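PDB 4QPV: uncharacterized protein from Staphylococcus aureus subsp. aureus Mu50, which is of unknown function but belongs to the DUF1672 family and adopts an unusual fold built on a repeat of a kinked helix followed by three beta strands. Local coordinates for residues 55-58 and 59-63; 116-119 and 120-124; 182-185 and 186-189; 190-193 and 194-197. One frame throughout, in Å; residues are numbered along the deposited sequence.

Contact 1: residues 55-58 and 59-63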
ATOM      1  N   GLY A  55      10.488   4.792  14.340  1.00 23.44           N
ATOM      2  CA  GLY A  55       9.936   4.171  13.130  1.00 23.55           C
ATOM      3  C   GLY A  55      10.640   4.659  11.879  1.00 29.41           C
ATOM      4  O   GLY A  55      11.073   3.859  11.046  1.00 29.05           O
ATOM      5  N   GLU A  56      10.861   5.976  11.791  1.00 27.60           N
ATOM      6  CA  GLU A  56      11.596   6.573  10.665  1.00 27.65           C
ATOM      7  C   GLU A  56      13.037   6.045  10.646  1.00 29.05           C
ATOM      8  O   GLU A  56      13.540   5.639   9.588  1.00 27.16           O
ATOM      9  CB  GLU A  56      11.546   8.108  10.761  1.00 28.07           C
ATOM     10  CG  GLU A  56      10.140   8.635  10.456  1.00 28.47           C
ATOM     11  CD  GLU A  56       9.823  10.032  10.964  1.00 37.92           C
ATOM     12  OE1 GLU A  56      10.728  10.700  11.520  1.00 31.94           O
ATOM     13  OE2 GLU A  56       8.653  10.453  10.824  1.00 28.64           O
ATOM     14  N   GLN A  57      13.675   5.972  11.835  1.00 25.33           N
ATOM     15  CA  GLN A  57      15.038   5.446  11.948  1.00 25.48           C
ATOM     16  C   GLN A  57      15.104   4.009  11.424  1.00 30.56           C
ATOM     17  O   GLN A  57      16.077   3.662  10.756  1.00 29.97           O
ATOM     18  CB  GLN A  57      15.525   5.493  13.411  1.00 25.57           C
ATOM     19  CG  GLN A  57      16.972   4.995  13.609  1.00 30.77           C
ATOM     20  CD  GLN A  57      17.339   4.884  15.068  1.00 38.78           C
ATOM     21  OE1 GLN A  57      16.512   5.103  15.959  1.00 30.63           O
ATOM     22  NE2 GLN A  57      18.605   4.590  15.358  1.00 39.60           N
ATOM     23  N   PHE A  58      14.104   3.165  11.785  1.00 27.97           N
ATOM     24  CA  PHE A  58      14.074   1.766  11.348  1.00 27.52           C
ATOM     25  C   PHE A  58      14.174   1.655   9.808  1.00 29.26           C
ATOM     26  O   PHE A  58      14.956   0.847   9.295  1.00 29.17           O
ATOM     27  CB  PHE A  58      12.796   1.062  11.836  1.00 28.44           C
ATOM     28  CG  PHE A  58      12.738  -0.409  11.480  1.00 29.52           C
ATOM     29  CD1 PHE A  58      12.217  -0.827  10.257  1.00 31.79           C
ATOM     30  CD2 PHE A  58      13.158  -1.380  12.386  1.00 31.51           C
ATOM     31  CE1 PHE A  58      12.172  -2.191   9.924  1.00 32.94           C
ATOM     32  CE2 PHE A  58      13.112  -2.738  12.056  1.00 34.50           C
ATOM     33  CZ  PHE A  58      12.619  -3.138  10.827  1.00 32.60           C
ATOM     34  N   PHE A  59      13.386   2.445   9.092  1.00 25.88           N
ATOM     35  CA  PHE A  59      13.357   2.400   7.625  1.00 25.62           C
ATOM     36  C   PHE A  59      14.644   2.930   7.027  1.00 32.01           C
ATOM     37  O   PHE A  59      15.065   2.426   5.982  1.00 33.30           O
ATOM     38  CB  PHE A  59      12.135   3.142   7.075  1.00 25.47           C
ATOM     39  CG  PHE A  59      10.896   2.285   7.140  1.00 25.43           C
ATOM     40  CD1 PHE A  59      10.146   2.209   8.311  1.00 27.02           C
ATOM     41  CD2 PHE A  59      10.521   1.489   6.056  1.00 26.62           C
ATOM     42  CE1 PHE A  59       9.025   1.366   8.390  1.00 27.33           C
ATOM     43  CE2 PHE A  59       9.424   0.627   6.147  1.00 27.86           C
ATOM     44  CZ  PHE A  59       8.685   0.572   7.312  1.00 26.32           C
HETATM   45  N   MSE A  60      15.307   3.903   7.698  1.00 28.57           N
HETATM   46  CA  MSE A  60      16.588   4.405   7.203  0.70 30.07           C
HETATM   47  C   MSE A  60      17.669   3.331   7.422  1.00 33.94           C
HETATM   48  O   MSE A  60      18.387   3.004   6.484  1.00 32.74           O
HETATM   49  CB  MSE A  60      16.981   5.750   7.853  0.70 32.65           C
HETATM   50  CG  MSE A  60      18.309   6.333   7.308  0.70 42.15           C
HETATM   51 SE   MSE A  60      18.344   6.614   5.350  0.52 52.52          SE
HETATM   52  CE  MSE A  60      17.245   8.207   5.277  0.70 47.81           C
ATOM     53  N   ASP A  61      17.766   2.770   8.655  1.00 31.93           N
ATOM     54  CA  ASP A  61      18.757   1.743   8.991  1.00 32.85           C
ATOM     55  C   ASP A  61      18.655   0.487   8.106  1.00 36.93           C
ATOM     56  O   ASP A  61      19.678  -0.027   7.646  1.00 37.70           O
ATOM     57  CB  ASP A  61      18.608   1.319  10.460  1.00 34.41           C
ATOM     58  CG  ASP A  61      19.049   2.365  11.475  1.00 37.90           C
ATOM     59  OD1 ASP A  61      19.761   3.323  11.079  1.00 39.01           O
ATOM     60  OD2 ASP A  61      18.668   2.240  12.651  1.00 39.63           O
ATOM     61  N   ASN A  62      17.439   0.006   7.869  1.00 31.40           N
ATOM     62  CA  ASN A  62      17.241  -1.252   7.152  1.00 33.26           C
ATOM     63  C   ASN A  62      17.046  -1.129   5.648  1.00 37.48           C
ATOM     64  O   ASN A  62      17.480  -2.030   4.934  1.00 40.04           O
ATOM     65  CB  ASN A  62      16.067  -2.043   7.767  1.00 30.03           C
ATOM     66  CG  ASN A  62      16.417  -2.516   9.162  1.00 41.39           C
ATOM     67  OD1 ASN A  62      17.336  -3.321   9.351  1.00 36.03           O
ATOM     68  ND2 ASN A  62      15.825  -1.901  10.180  1.00 31.45           N
ATOM     69  N   PHE A  63      16.419  -0.062   5.158  1.00 32.21           N
ATOM     70  CA  PHE A  63      16.162   0.053   3.723  1.00 31.09           C
ATOM     71  C   PHE A  63      16.904   1.208   3.038  1.00 36.34           C
ATOM     72  O   PHE A  63      16.918   1.267   1.799  1.00 35.28           O
ATOM     73  CB  PHE A  63      14.647   0.162   3.460  1.00 30.57           C
ATOM     74  CG  PHE A  63      13.890  -1.001   4.060  1.00 31.25           C
ATOM     75  CD1 PHE A  63      13.951  -2.267   3.483  1.00 34.69           C
ATOM     76  CD2 PHE A  63      13.170  -0.849   5.241  1.00 33.36           C
ATOM     77  CE1 PHE A  63      13.272  -3.349   4.053  1.00 35.33           C
ATOM     78  CE2 PHE A  63      12.508  -1.939   5.823  1.00 35.53           C
ATOM     79  CZ  PHE A  63      12.575  -3.182   5.229  1.00 33.42           C
TER
HETATM   80  O   HOH W   1      20.636   4.971  13.160  1.00 43.19           O
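The amide of N62 lies against the ring of F58, one turn back along helix 48-63, with ND2 3.3 Å above the ring plane and over its centre. ND2 also donates to F58 O at 3.0 Å, bent (135°), and the backbone N62 N reaches the same oxygen from the opposite face of its plane, so two bonds from one residue grip this carbonyl. F58 swings CG anti to its backbone N (chi1 -177°), which carries the ring beneath the amide of N62, the two planes 48° apart, and turns its edge toward the face of F59 in a T-shaped pair, centroids 5.8 Å apart. F58 CE1 meets F63 CE2 at 4.1 Å, and N62 OD1 takes the N-H of S111. This buried side packs on M118 and L121 of helix 116-133 and I96 of strand 90-98. The polar side is looser: Q57 CG passes D61 OD2 at 3.4 Å, a water accepts from Q57 NE2 and donates to D61 OD1, Q57 OE1 takes R54 NH1, and D61 OD2 takes L109 N. The selenomethionine M60 is exposed. The pattern is that of the last turns of an amphipathic helix, whose aromatic face is wedged between a three-stranded antiparallel sheet and helix 116-133.

Contact 2: residues 116-119 and 120-124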
ATOM      1  N   ASP A 116       9.410 -14.458   8.099  1.00 60.47           N
ATOM      2  CA  ASP A 116       8.449 -14.099   7.049  1.00 58.86           C
ATOM      3  C   ASP A 116       8.034 -12.619   7.112  1.00 58.43           C
ATOM      4  O   ASP A 116       7.858 -12.008   6.063  1.00 56.69           O
ATOM      5  CB  ASP A 116       7.196 -14.999   7.114  1.00 61.43           C
ATOM      6  CG  ASP A 116       7.416 -16.469   6.762  1.00 75.89           C
ATOM      7  OD1 ASP A 116       8.391 -16.773   6.029  1.00 77.83           O
ATOM      8  OD2 ASP A 116       6.589 -17.312   7.186  1.00 81.64           O
ATOM      9  N   ASP A 117       7.878 -12.054   8.326  1.00 53.62           N
ATOM     10  CA  ASP A 117       7.477 -10.656   8.525  1.00 51.49           C
ATOM     11  C   ASP A 117       8.494  -9.684   7.920  1.00 48.66           C
ATOM     12  O   ASP A 117       8.089  -8.667   7.363  1.00 46.61           O
ATOM     13  CB  ASP A 117       7.253 -10.353  10.014  1.00 54.68           C
ATOM     14  CG  ASP A 117       6.037 -11.053  10.606  1.00 75.06           C
ATOM     15  OD1 ASP A 117       5.103 -11.387   9.835  1.00 76.16           O
ATOM     16  OD2 ASP A 117       6.013 -11.262  11.843  1.00 86.37           O
HETATM   17  N   MSE A 118       9.803 -10.006   7.998  1.00 42.02           N
HETATM   18  CA  MSE A 118      10.848  -9.164   7.405  1.00 38.60           C
HETATM   19  C   MSE A 118      10.767  -9.285   5.878  1.00 39.82           C
HETATM   20  O   MSE A 118      10.817  -8.259   5.200  1.00 37.30           O
HETATM   21  CB  MSE A 118      12.254  -9.508   7.938  1.00 40.69           C
HETATM   22  CG  MSE A 118      13.368  -8.688   7.283  1.00 45.11           C
HETATM   23 SE   MSE A 118      12.973  -6.756   7.259  0.75 47.69          SE
HETATM   24  CE  MSE A 118      13.663  -6.327   8.977  1.00 44.23           C
ATOM     25  N   SER A 119      10.620 -10.531   5.348  1.00 37.33           N
ATOM     26  CA  SER A 119      10.475 -10.764   3.911  0.50 37.15           C
ATOM     27  C   SER A 119       9.240 -10.022   3.377  1.00 38.92           C
ATOM     28  O   SER A 119       9.306  -9.394   2.320  1.00 38.25           O
ATOM     29  CB  SER A 119      10.379 -12.258   3.609  0.50 41.51           C
ATOM     30  OG  SER A 119      11.665 -12.832   3.449  0.50 48.22           O
ATOM     31  N   THR A 120       8.121 -10.057   4.138  1.00 33.81           N
ATOM     32  CA  THR A 120       6.869  -9.392   3.759  1.00 32.89           C
ATOM     33  C   THR A 120       7.093  -7.870   3.707  1.00 34.38           C
ATOM     34  O   THR A 120       6.685  -7.230   2.745  1.00 32.17           O
ATOM     35  CB  THR A 120       5.718  -9.799   4.698  1.00 42.83           C
ATOM     36  OG1 THR A 120       5.535 -11.219   4.587  1.00 47.98           O
ATOM     37  CG2 THR A 120       4.394  -9.097   4.357  1.00 42.10           C
ATOM     38  N   LEU A 121       7.786  -7.316   4.717  1.00 30.72           N
ATOM     39  CA  LEU A 121       8.092  -5.888   4.751  1.00 28.36           C
ATOM     40  C   LEU A 121       8.976  -5.512   3.574  1.00 31.42           C
ATOM     41  O   LEU A 121       8.737  -4.488   2.948  1.00 30.01           O
ATOM     42  CB  LEU A 121       8.770  -5.509   6.087  1.00 28.05           C
ATOM     43  CG  LEU A 121       9.016  -4.021   6.273  1.00 30.89           C
ATOM     44  CD1 LEU A 121       7.677  -3.221   6.275  1.00 31.16           C
ATOM     45  CD2 LEU A 121       9.798  -3.779   7.536  1.00 31.69           C
ATOM     46  N   VAL A 122       9.978  -6.350   3.254  1.00 30.64           N
ATOM     47  CA  VAL A 122      10.819  -6.119   2.074  1.00 31.16           C
ATOM     48  C   VAL A 122       9.908  -6.002   0.818  1.00 33.27           C
ATOM     49  O   VAL A 122      10.075  -5.061   0.048  1.00 31.70           O
ATOM     50  CB  VAL A 122      11.920  -7.194   1.903  1.00 34.96           C
ATOM     51  CG1 VAL A 122      12.550  -7.130   0.516  1.00 35.33           C
ATOM     52  CG2 VAL A 122      12.999  -7.031   2.979  1.00 34.88           C
ATOM     53  N   GLY A 123       8.950  -6.925   0.662  1.00 31.63           N
ATOM     54  CA  GLY A 123       8.007  -6.914  -0.461  1.00 31.11           C
ATOM     55  C   GLY A 123       7.170  -5.647  -0.508  1.00 32.87           C
ATOM     56  O   GLY A 123       6.929  -5.092  -1.580  1.00 30.93           O
ATOM     57  N   THR A 124       6.770  -5.144   0.672  1.00 28.89           N
ATOM     58  CA  THR A 124       6.005  -3.903   0.816  1.00 27.17           C
ATOM     59  C   THR A 124       6.861  -2.707   0.326  1.00 30.17           C
ATOM     60  O   THR A 124       6.376  -1.860  -0.413  1.00 29.66           O
ATOM     61  CB  THR A 124       5.551  -3.779   2.277  1.00 32.71           C
ATOM     62  OG1 THR A 124       4.511  -4.734   2.483  1.00 36.57           O
ATOM     63  CG2 THR A 124       5.053  -2.400   2.623  1.00 29.06           C
TER
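T120 reaches back to D116 with two donors at once, and both end on the same carbonyl. Its backbone T120 N lies 2.8 Å from D116 O in an ordinary helical bond, while the hydroxyl T120 OG1 donates to D116 O at 2.9 Å from above the carbonyl plane, 45° out of it. Placing OG1 beside the backbone N (chi1 -61°) folds the hydroxyl back over the preceding turn and sends the methyl CG2 the other way. The hydroxyl proton of this exposed side chain is therefore spent inside the helix.

The next three carbonyls are taken in step: D117 O accepts from L121 N, M118 O from V122 N at 2.9 Å, and S119 O from G123 N at 3.0 Å. T124 N continues the series to T120 O. T124 OG1 has a weak partner in S168 O, and S119 OG, in one of two conformers, a doubtful one in Y182 O.

On the buried side the contact is apolar. M118, a selenomethionine, brings SE to 4.3 Å from V122 CG2 and 4.4 Å from L121 CD2, so the selenium rests loosely against both branched side chains. V122 CG2 also sits 3.3 Å from M118 O, beside the bond that its own backbone N makes there. F58 and F63 of helix 48-63 and L184 of helix 184-190 pack against this face.

With the carbonyls of its first turn taken by the N-H groups of the next, the opening of helix 116-133 presents an apolar flank, and its contact with the neighbouring helices is mainly packing, any polar link being weak.

Contact 3: residues 182-185 and 186-189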
ATOM      1  N   TYR A 182      11.389 -10.582  -0.699  1.00 36.56           N
ATOM      2  CA  TYR A 182      12.740 -11.146  -0.635  1.00 38.16           C
ATOM      3  C   TYR A 182      13.250 -10.916   0.762  1.00 42.19           C
ATOM      4  O   TYR A 182      12.602 -10.213   1.541  1.00 39.86           O
ATOM      5  CB  TYR A 182      13.695 -10.526  -1.685  1.00 40.09           C
ATOM      6  CG  TYR A 182      13.318 -10.820  -3.119  1.00 41.42           C
ATOM      7  CD1 TYR A 182      13.530 -12.080  -3.673  1.00 44.54           C
ATOM      8  CD2 TYR A 182      12.696  -9.855  -3.909  1.00 41.02           C
ATOM      9  CE1 TYR A 182      13.149 -12.367  -4.984  1.00 43.93           C
ATOM     10  CE2 TYR A 182      12.324 -10.126  -5.225  1.00 41.75           C
ATOM     11  CZ  TYR A 182      12.557 -11.383  -5.758  1.00 48.01           C
ATOM     12  OH  TYR A 182      12.188 -11.658  -7.055  1.00 46.41           O
ATOM     13  N   THR A 183      14.391 -11.491   1.104  1.00 41.24           N
ATOM     14  CA  THR A 183      14.958 -11.257   2.433  1.00 40.62           C
ATOM     15  C   THR A 183      15.628  -9.873   2.480  1.00 41.85           C
ATOM     16  O   THR A 183      15.878  -9.265   1.436  1.00 40.03           O
ATOM     17  CB  THR A 183      15.968 -12.365   2.763  1.00 45.03           C
ATOM     18  OG1 THR A 183      17.045 -12.265   1.834  1.00 44.36           O
ATOM     19  CG2 THR A 183      15.346 -13.759   2.725  1.00 47.76           C
ATOM     20  N   LEU A 184      15.971  -9.404   3.683  1.00 39.53           N
ATOM     21  CA  LEU A 184      16.666  -8.140   3.824  1.00 39.47           C
ATOM     22  C   LEU A 184      18.072  -8.239   3.185  1.00 43.54           C
ATOM     23  O   LEU A 184      18.523  -7.261   2.587  1.00 41.29           O
ATOM     24  CB  LEU A 184      16.735  -7.723   5.303  1.00 39.71           C
ATOM     25  CG  LEU A 184      17.222  -6.299   5.581  1.00 44.76           C
ATOM     26  CD1 LEU A 184      16.331  -5.264   4.907  1.00 44.32           C
ATOM     27  CD2 LEU A 184      17.308  -6.042   7.072  1.00 47.98           C
ATOM     28  N   ASP A 185      18.734  -9.428   3.253  1.00 42.59           N
ATOM     29  CA  ASP A 185      20.041  -9.612   2.608  1.00 44.62           C
ATOM     30  C   ASP A 185      19.894  -9.436   1.104  1.00 47.89           C
ATOM     31  O   ASP A 185      20.699  -8.732   0.495  1.00 48.57           O
ATOM     32  CB  ASP A 185      20.662 -10.985   2.937  1.00 48.93           C
ATOM     33  CG  ASP A 185      21.304 -11.077   4.310  1.00 63.30           C
ATOM     34  OD1 ASP A 185      21.512 -10.018   4.944  1.00 63.00           O
ATOM     35  OD2 ASP A 185      21.616 -12.208   4.744  1.00 73.56           O
ATOM     36  N   GLU A 186      18.827 -10.024   0.519  1.00 42.62           N
ATOM     37  CA  GLU A 186      18.533  -9.912  -0.909  1.00 42.04           C
ATOM     38  C   GLU A 186      18.213  -8.456  -1.266  1.00 43.36           C
ATOM     39  O   GLU A 186      18.692  -7.977  -2.299  1.00 43.64           O
ATOM     40  CB  GLU A 186      17.387 -10.847  -1.315  1.00 43.01           C
ATOM     41  CG  GLU A 186      17.840 -12.289  -1.472  1.00 53.54           C
ATOM     42  CD  GLU A 186      16.766 -13.362  -1.513  1.00 65.61           C
ATOM     43  OE1 GLU A 186      15.636 -13.120  -1.027  1.00 49.61           O
ATOM     44  OE2 GLU A 186      17.083 -14.477  -1.981  1.00 59.68           O
ATOM     45  N   TYR A 187      17.484  -7.732  -0.378  1.00 38.87           N
ATOM     46  CA  TYR A 187      17.189  -6.311  -0.572  1.00 36.60           C
ATOM     47  C   TYR A 187      18.494  -5.503  -0.615  1.00 42.18           C
ATOM     48  O   TYR A 187      18.683  -4.681  -1.514  1.00 41.83           O
ATOM     49  CB  TYR A 187      16.257  -5.761   0.535  1.00 35.76           C
ATOM     50  CG  TYR A 187      16.044  -4.264   0.421  1.00 35.82           C
ATOM     51  CD1 TYR A 187      15.054  -3.743  -0.411  1.00 36.38           C
ATOM     52  CD2 TYR A 187      16.871  -3.366   1.095  1.00 36.00           C
ATOM     53  CE1 TYR A 187      14.881  -2.368  -0.560  1.00 34.86           C
ATOM     54  CE2 TYR A 187      16.720  -1.989   0.940  1.00 35.75           C
ATOM     55  CZ  TYR A 187      15.710  -1.495   0.124  1.00 40.23           C
ATOM     56  OH  TYR A 187      15.530  -0.144  -0.030  1.00 36.95           O
ATOM     57  N   LYS A 188      19.382  -5.729   0.368  1.00 40.45           N
ATOM     58  CA  LYS A 188      20.662  -5.023   0.459  1.00 41.68           C
ATOM     59  C   LYS A 188      21.537  -5.264  -0.773  1.00 47.11           C
ATOM     60  O   LYS A 188      22.117  -4.321  -1.298  1.00 47.18           O
ATOM     61  CB  LYS A 188      21.425  -5.430   1.740  1.00 45.11           C
ATOM     62  CG  LYS A 188      20.763  -4.965   3.038  1.00 59.14           C
ATOM     63  CD  LYS A 188      21.065  -3.510   3.360  1.00 70.76           C
ATOM     64  CE  LYS A 188      20.519  -3.095   4.701  1.00 69.39           C
ATOM     65  NZ  LYS A 188      20.344  -1.623   4.785  1.00 68.73           N
ATOM     66  N   ARG A 189      21.582  -6.502  -1.260  1.00 46.53           N
ATOM     67  CA  ARG A 189      22.408  -6.886  -2.402  1.00 49.10           C
ATOM     68  C   ARG A 189      21.845  -6.415  -3.758  1.00 52.15           C
ATOM     69  O   ARG A 189      22.613  -5.942  -4.594  1.00 52.88           O
ATOM     70  CB  ARG A 189      22.585  -8.416  -2.418  1.00 52.96           C
ATOM     71  CG  ARG A 189      23.461  -8.947  -3.548  1.00 63.87           C
ATOM     72  CD  ARG A 189      23.563 -10.452  -3.509  1.00 74.81           C
ATOM     73  NE  ARG A 189      24.280 -10.967  -4.676  1.00 81.12           N
ATOM     74  CZ  ARG A 189      24.424 -12.258  -4.953  1.00 97.57           C
ATOM     75  NH1 ARG A 189      23.892 -13.179  -4.158  1.00 85.46           N
ATOM     76  NH2 ARG A 189      25.086 -12.638  -6.038  1.00 84.74           N
TER
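A capping box closes the start of helix 184-190, where T183 at the N-cap and E186 three residues on exchange bonds between side chain and backbone. T183 OG1 accepts from E186 N at 3.2 Å, and in return T183 N donates to E186 OE1 at 3.0 Å. The second bond is nearly straight (171°) and meets the carboxylate on its anti side, 21° out of the plane. T183 holds OG1 between its backbone N and carbonyl carbon (chi1 64°), a crowded position that aims the oxygen at the first turn. E186 sends CG back beside its own N and then runs extended, which brings OE1 to the amide of T183 and to 3.3 Å from Y182 CB. That same oxygen lies at the edge of the Y182 ring, near its plane, with ring and carboxylate almost perpendicular.

Regular helical bonds follow, including K188 N to L184 O at 2.8 Å. On the buried side L184 CD1 touches Y187 CD2 at 4.3 Å, and both residues pack toward F63 of helix 48-63. K188 NZ reaches N62 O and Q192 OE1.

Two N-H groups at the helix start thus find acceptors in side chains, and the carboxylate sits where the helix dipole would probably stabilise its negative charge.

Contact 4: residues 190-193 and 194-197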
ATOM      1  N   TYR A 190      20.540  -6.574  -3.991  1.00 47.11           N
ATOM      2  CA  TYR A 190      19.981  -6.293  -5.309  1.00 46.93           C
ATOM      3  C   TYR A 190      19.203  -4.983  -5.460  1.00 46.96           C
ATOM      4  O   TYR A 190      19.117  -4.474  -6.585  1.00 46.21           O
ATOM      5  CB  TYR A 190      19.054  -7.445  -5.719  1.00 48.89           C
ATOM      6  CG  TYR A 190      19.755  -8.776  -5.901  1.00 54.07           C
ATOM      7  CD1 TYR A 190      20.479  -9.053  -7.059  1.00 58.03           C
ATOM      8  CD2 TYR A 190      19.652  -9.777  -4.941  1.00 55.35           C
ATOM      9  CE1 TYR A 190      21.126 -10.276  -7.230  1.00 61.66           C
ATOM     10  CE2 TYR A 190      20.284 -11.010  -5.109  1.00 58.66           C
ATOM     11  CZ  TYR A 190      21.017 -11.256  -6.258  1.00 68.36           C
ATOM     12  OH  TYR A 190      21.630 -12.475  -6.432  1.00 72.42           O
ATOM     13  N   PHE A 191      18.602  -4.451  -4.379  1.00 41.15           N
ATOM     14  CA  PHE A 191      17.727  -3.295  -4.567  1.00 38.35           C
ATOM     15  C   PHE A 191      18.198  -1.981  -3.922  1.00 40.98           C
ATOM     16  O   PHE A 191      18.079  -0.941  -4.564  1.00 40.39           O
ATOM     17  CB  PHE A 191      16.320  -3.649  -4.086  1.00 37.35           C
ATOM     18  CG  PHE A 191      15.720  -4.799  -4.863  1.00 38.29           C
ATOM     19  CD1 PHE A 191      15.127  -4.588  -6.108  1.00 39.79           C
ATOM     20  CD2 PHE A 191      15.725  -6.090  -4.345  1.00 39.67           C
ATOM     21  CE1 PHE A 191      14.569  -5.654  -6.829  1.00 40.84           C
ATOM     22  CE2 PHE A 191      15.160  -7.153  -5.064  1.00 42.33           C
ATOM     23  CZ  PHE A 191      14.590  -6.928  -6.305  1.00 39.99           C
ATOM     24  N   GLN A 192      18.715  -1.999  -2.688  1.00 37.54           N
ATOM     25  CA  GLN A 192      19.180  -0.750  -2.066  1.00 36.38           C
ATOM     26  C   GLN A 192      20.191   0.019  -2.973  1.00 41.84           C
ATOM     27  O   GLN A 192      20.017   1.240  -3.104  1.00 40.76           O
ATOM     28  CB  GLN A 192      19.791  -0.992  -0.677  1.00 37.25           C
ATOM     29  CG  GLN A 192      19.910   0.298   0.129  1.00 39.11           C
ATOM     30  CD  GLN A 192      20.175   0.081   1.595  1.00 55.94           C
ATOM     31  OE1 GLN A 192      19.585  -0.793   2.240  1.00 51.12           O
ATOM     32  NE2 GLN A 192      20.997   0.947   2.181  1.00 50.10           N
ATOM     33  N   PRO A 193      21.183  -0.636  -3.665  1.00 39.51           N
ATOM     34  CA  PRO A 193      22.106   0.142  -4.518  1.00 41.54           C
ATOM     35  C   PRO A 193      21.433   0.874  -5.688  1.00 45.84           C
ATOM     36  O   PRO A 193      22.067   1.742  -6.281  1.00 47.02           O
ATOM     37  CB  PRO A 193      23.089  -0.914  -5.048  1.00 44.86           C
ATOM     38  CG  PRO A 193      23.006  -2.041  -4.090  1.00 48.75           C
ATOM     39  CD  PRO A 193      21.572  -2.064  -3.651  1.00 42.08           C
ATOM     40  N   LEU A 194      20.168   0.549  -6.017  1.00 41.32           N
ATOM     41  CA  LEU A 194      19.475   1.176  -7.141  1.00 41.33           C
ATOM     42  C   LEU A 194      18.835   2.526  -6.802  1.00 42.44           C
ATOM     43  O   LEU A 194      18.538   3.284  -7.730  1.00 42.19           O
ATOM     44  CB  LEU A 194      18.377   0.245  -7.707  1.00 41.00           C
ATOM     45  CG  LEU A 194      18.790  -1.137  -8.204  1.00 47.61           C
ATOM     46  CD1 LEU A 194      17.578  -1.910  -8.709  1.00 48.03           C
ATOM     47  CD2 LEU A 194      19.873  -1.053  -9.282  1.00 52.43           C
ATOM     48  N   ILE A 195      18.594   2.818  -5.510  1.00 38.04           N
ATOM     49  CA  ILE A 195      17.877   4.035  -5.069  1.00 37.35           C
ATOM     50  C   ILE A 195      18.440   5.342  -5.696  1.00 42.69           C
ATOM     51  O   ILE A 195      17.681   6.119  -6.272  1.00 41.17           O
ATOM     52  CB  ILE A 195      17.826   4.159  -3.515  1.00 39.03           C
ATOM     53  CG1 ILE A 195      17.121   2.930  -2.859  1.00 38.13           C
ATOM     54  CG2 ILE A 195      17.156   5.478  -3.089  1.00 38.22           C
ATOM     55  CD1 ILE A 195      17.325   2.794  -1.263  1.00 38.75           C
ATOM     56  N   LYS A 196      19.751   5.573  -5.572  1.00 42.27           N
ATOM     57  CA  LYS A 196      20.393   6.811  -6.016  1.00 43.42           C
ATOM     58  C   LYS A 196      20.667   6.878  -7.525  1.00 47.97           C
ATOM     59  O   LYS A 196      21.122   7.920  -7.995  1.00 48.89           O
ATOM     60  CB  LYS A 196      21.698   7.041  -5.234  1.00 47.18           C
ATOM     61  CG  LYS A 196      21.465   7.493  -3.786  1.00 62.90           C
ATOM     62  CD  LYS A 196      22.781   7.594  -3.020  1.00 77.69           C
ATOM     63  CE  LYS A 196      22.591   7.935  -1.563  1.00 89.30           C
ATOM     64  NZ  LYS A 196      23.885   7.948  -0.830  1.00 97.55           N
ATOM     65  N   GLU A 197      20.362   5.812  -8.287  1.00 44.36           N
ATOM     66  CA  GLU A 197      20.589   5.783  -9.733  1.00 45.54           C
ATOM     67  C   GLU A 197      19.613   6.679 -10.464  1.00 49.77           C
ATOM     68  O   GLU A 197      18.550   6.988  -9.926  1.00 48.47           O
ATOM     69  CB  GLU A 197      20.454   4.346 -10.283  1.00 47.18           C
ATOM     70  CG  GLU A 197      21.568   3.404  -9.852  1.00 56.06           C
ATOM     71  CD  GLU A 197      22.957   3.818 -10.288  1.00 74.03           C
ATOM     72  OE1 GLU A 197      23.131   4.171 -11.477  1.00 63.47           O
ATOM     73  OE2 GLU A 197      23.865   3.824  -9.427  1.00 64.82           O
TER
HETATM   74  O   HOH W   2      21.412   3.699  -3.642  1.00 47.50           O
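With CG anti to its carbonyl carbon (chi1 -58°) and an extended chi2, L194 folds back over the preceding turn, where CD1 comes within 3.7 Å of Y190 O and 4.5 Å of F191 CD1. I195 has the same first torsion (chi1 -59°), which lays CG1 beside Q192 O and leads CD1 to Q192 CG at 3.9 Å. The extended chain of Q192 crosses the isoleucine obliquely.

The backbone under these side chains turns tightly. L194 N donates to F191 O at 2.9 Å and I195 N to Q192 O at 3.2 Å, each a bond from a residue to the third one before it. In both cases the donor stands above the carbonyl plane, about 50° out of it, so neither lies on a carbonyl lone pair. Q192 O has a further donor, a water at 2.9 Å that also accepts from K196 N and so bridges the next step of the chain. A type I beta turn from L194 to E197 then carries the chain on, closed by E197 N to L194 O at 3.2 Å.

The polar ends are engaged elsewhere: Q192 OE1 with K188 NZ, and E197 OE1 with S201 OG. R132 bonds to the carbonyls of I195 and E197. This connection joins helix 184-190 to helix 199-212, with F191 and L194 laid on M206 and F202 of the latter, F191 and I195 meeting F129 of helix 116-133, and I195 also touching Y187 and H88, a loop residue between strands 78-87 and 90-98.

Contacts 3 and 4 run on from one another, the cap and then the exit of helix 184-190, with Y187 O 2.9 Å from Q192 N in a probable hydrogen bond across the junction. Contact 1 meets contact 2 through hydrophobic packing, F58 CE1 and L121 CD2 being 3.7 Å apart. Contact 1 meets contact 3 through both polar atoms and packing: F63 O is 2.7 Å from Y187 OH, and N62 O is 3.4 Å from L184 CD1. I195 CD1 of contact 4 also approaches F63 O, at 3.4 Å. Contacts 2 and 3 touch at V122 CB and Y182 O, 3.1 Å, whereas contacts 2 and 4 do not touch, their nearest atoms being about 6 Å apart.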